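Local coordinates for protein protease LasA (Pseudomonas aeruginosa, PDB 3IT5) that cuts peptide bonds as a secreted zinc metalloprotease of the M23 family, degrading elastin and the pentaglycine cross-links of staphylococcal peptidoglycan, at residues S73-N78 / F123-N128. Sequence-based numbering, arbitrary orientation.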
loop_
_atom_site.group_PDB
_atom_site.type_symbol
_atom_site.label_atom_id
_atom_site.label_comp_id
_atom_site.label_asym_id
_atom_site.label_seq_id
_atom_site.Cartn_x
_atom_site.Cartn_y
_atom_site.Cartn_z
ATOM N N SER A 73 -12.016 -9.577 10.157
ATOM C CA SER A 73 -12.779 -8.362 10.458
ATOM C C SER A 73 -13.575 -7.822 9.264
ATOM O O SER A 73 -14.514 -7.041 9.439
ATOM C CB SER A 73 -11.853 -7.267 10.986
ATOM O OG SER A 73 -11.707 -7.370 12.386
ATOM N N GLY A 74 -13.197 -8.240 8.058
ATOM C CA GLY A 74 -13.741 -7.653 6.838
ATOM C C GLY A 74 -12.714 -6.720 6.223
ATOM O O GLY A 74 -12.585 -6.649 4.996
ATOM N N TRP A 75 -11.981 -6.013 7.088
ATOM C CA TRP A 75 -10.875 -5.146 6.677
ATOM C C TRP A 75 -9.922 -5.886 5.751
ATOM O O TRP A 75 -9.492 -7.002 6.045
ATOM C CB TRP A 75 -10.113 -4.606 7.894
ATOM C CG TRP A 75 -10.839 -3.508 8.623
ATOM C CD1 TRP A 75 -11.396 -3.577 9.868
ATOM C CD2 TRP A 75 -11.084 -2.178 8.148
ATOM N NE1 TRP A 75 -11.979 -2.373 10.195
ATOM C CE2 TRP A 75 -11.802 -1.498 9.157
ATOM C CE3 TRP A 75 -10.772 -1.496 6.965
ATOM C CZ2 TRP A 75 -12.214 -0.166 9.018
ATOM C CZ3 TRP A 75 -11.182 -0.171 6.829
ATOM C CH2 TRP A 75 -11.897 0.477 7.850
ATOM N N ALA A 76 -9.602 -5.260 4.623
ATOM C CA ALA A 76 -8.767 -5.901 3.615
ATOM C C ALA A 76 -7.832 -4.910 2.948
ATOM O O ALA A 76 -8.080 -3.705 2.939
ATOM C CB ALA A 76 -9.636 -6.599 2.567
ATOM N N THR A 77 -6.754 -5.429 2.376
ATOM C CA THR A 77 -5.838 -4.592 1.616
ATOM C C THR A 77 -5.632 -5.157 0.216
ATOM O O THR A 77 -5.550 -6.370 0.029
ATOM C CB THR A 77 -4.491 -4.406 2.346
ATOM O OG1 THR A 77 -4.035 -5.667 2.850
ATOM C CG2 THR A 77 -4.647 -3.430 3.505
ATOM N N ASN A 78 -5.579 -4.263 -0.764
ATOM C CA ASN A 78 -5.326 -4.653 -2.141
ATOM C C ASN A 78 -3.933 -4.234 -2.595
ATOM O O ASN A 78 -3.417 -3.201 -2.170
ATOM C CB ASN A 78 -6.391 -4.067 -3.066
ATOM C CG ASN A 78 -6.578 -4.884 -4.324
ATOM O OD1 ASN A 78 -7.186 -5.956 -4.296
ATOM N ND2 ASN A 78 -6.052 -4.385 -5.438
ATOM N N PHE A 123 -1.589 0.452 -3.604
ATOM C CA PHE A 123 -1.994 -0.235 -2.372
ATOM C C PHE A 123 -3.293 0.355 -1.814
ATOM O O PHE A 123 -3.347 1.537 -1.487
ATOM C CB PHE A 123 -0.835 -0.146 -1.365
ATOM C CG PHE A 123 -1.202 -0.482 0.052
ATOM C CD1 PHE A 123 -1.376 -1.804 0.448
ATOM C CD2 PHE A 123 -1.319 0.525 1.008
ATOM C CE1 PHE A 123 -1.690 -2.118 1.768
ATOM C CE2 PHE A 123 -1.635 0.221 2.335
ATOM C CZ PHE A 123 -1.823 -1.101 2.713
ATOM N N SER A 124 -4.331 -0.477 -1.703
ATOM C CA SER A 124 -5.688 -0.001 -1.380
ATOM C C SER A 124 -6.300 -0.591 -0.108
ATOM O O SER A 124 -6.091 -1.760 0.210
ATOM C CB SER A 124 -6.636 -0.284 -2.546
ATOM O OG SER A 124 -6.086 0.156 -3.774
ATOM N N LEU A 125 -7.090 0.227 0.583
ATOM C CA LEU A 125 -7.794 -0.182 1.794
ATOM C C LEU A 125 -9.246 -0.552 1.499
ATOM O O LEU A 125 -9.992 0.230 0.901
ATOM C CB LEU A 125 -7.731 0.929 2.852
ATOM C CG LEU A 125 -8.296 0.692 4.262
ATOM C CD1 LEU A 125 -7.543 -0.403 5.012
ATOM C CD2 LEU A 125 -8.258 1.998 5.051
ATOM N N LEU A 126 -9.635 -1.747 1.935
ATOM C CA LEU A 126 -10.991 -2.251 1.739
ATOM C C LEU A 126 -11.668 -2.655 3.044
ATOM O O LEU A 126 -11.025 -2.754 4.091
ATOM C CB LEU A 126 -10.999 -3.438 0.767
ATOM C CG LEU A 126 -10.627 -3.150 -0.689
ATOM C CD1 LEU A 126 -9.113 -3.162 -0.883
ATOM C CD2 LEU A 126 -11.288 -4.168 -1.599
ATOM N N TYR A 127 -12.979 -2.871 2.961
ATOM C CA TYR A 127 -13.771 -3.366 4.080
ATOM C C TYR A 127 -14.992 -4.061 3.512
ATOM O O TYR A 127 -15.759 -3.456 2.761
ATOM C CB TYR A 127 -14.177 -2.220 5.013
ATOM C CG TYR A 127 -14.845 -2.672 6.292
ATOM C CD1 TYR A 127 -14.119 -3.329 7.286
ATOM C CD2 TYR A 127 -16.203 -2.441 6.508
ATOM C CE1 TYR A 127 -14.731 -3.745 8.468
ATOM C CE2 TYR A 127 -16.826 -2.856 7.682
ATOM C CZ TYR A 127 -16.082 -3.507 8.659
ATOM O OH TYR A 127 -16.689 -3.919 9.822
ATOM N N ASN A 128 -15.146 -5.341 3.853
ATOM C CA ASN A 128 -16.223 -6.188 3.330
ATOM C C ASN A 128 -16.297 -6.249 1.798
ATOM O O ASN A 128 -17.369 -6.461 1.219
ATOM C CB ASN A 128 -17.573 -5.797 3.950
ATOM C CG ASN A 128 -17.682 -6.197 5.414
ATOM O OD1 ASN A 128 -17.071 -7.178 5.849
ATOM N ND2 ASN A 128 -18.465 -5.449 6.179
HETATM O O HOH W 1 -14.903 -5.336 12.062
HETATM O O HOH W 2 -4.638 -1.840 -4.729
#
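Ala76 and Leu126 form a hydrogen-bonded antiparallel pair, and Asn78 and Ser124 form the next. Packing is tight from here through Trp75 and Tyr127. Leu126 N donates to Ala76 O at 2.7 Å and Asn78 N to Ser124 O at 2.7 Å, and each pair closes with a reciprocal backbone bond. Leu126 CD1 lies against Asn78 CB at 3.6 Å, on the face that Ala76 and Ser124 share. On the face of Thr77, Leu125, Trp75 and Tyr127, the Phe123 ring, with CG anti to the backbone N (chi1 165°), reaches Thr77: CE1 is 3.7 Å from Thr77 CB, and CZ meets CG2. Phe35 and Tyr79 meet the same ring.

Trp75 and Tyr127, whose CA atoms are 4.3 Å apart, form an edge-to-face pair with planes at 51°. Tyr127 CD1 stands over the indole, 3.4 Å from Trp75 CD2, while Tyr127 CB makes a CH-pi contact over its six-membered ring; Pro2 and Val132 also cover Trp75.

The loose side is Ser73 and Asn128, both exposed, where a water bridges Ser73 O and Tyr127 OH. Asn128 N reaches Gly74 O at 3.1 Å from above the carbonyl plane, the longest and least straight (N-H...O 153°) of the five backbone bonds.

A second water joins Asn78 ND2 to Ser124 OG at the buried end. Arg68 and Gln66 hold the Asn78 amide, and Ser34 and Asn25 bind the Ser124 hydroxyl. The side chain of Ser124 comes within about 3 Å of that of His122, a zinc ligand. The contact thus joins two strands of the M23 sheet through a polar network near the metal and a partly exposed aromatic pair; pairing and network fix the part of strand 121-127 directly following His122, which probably helps to hold that ligand in place.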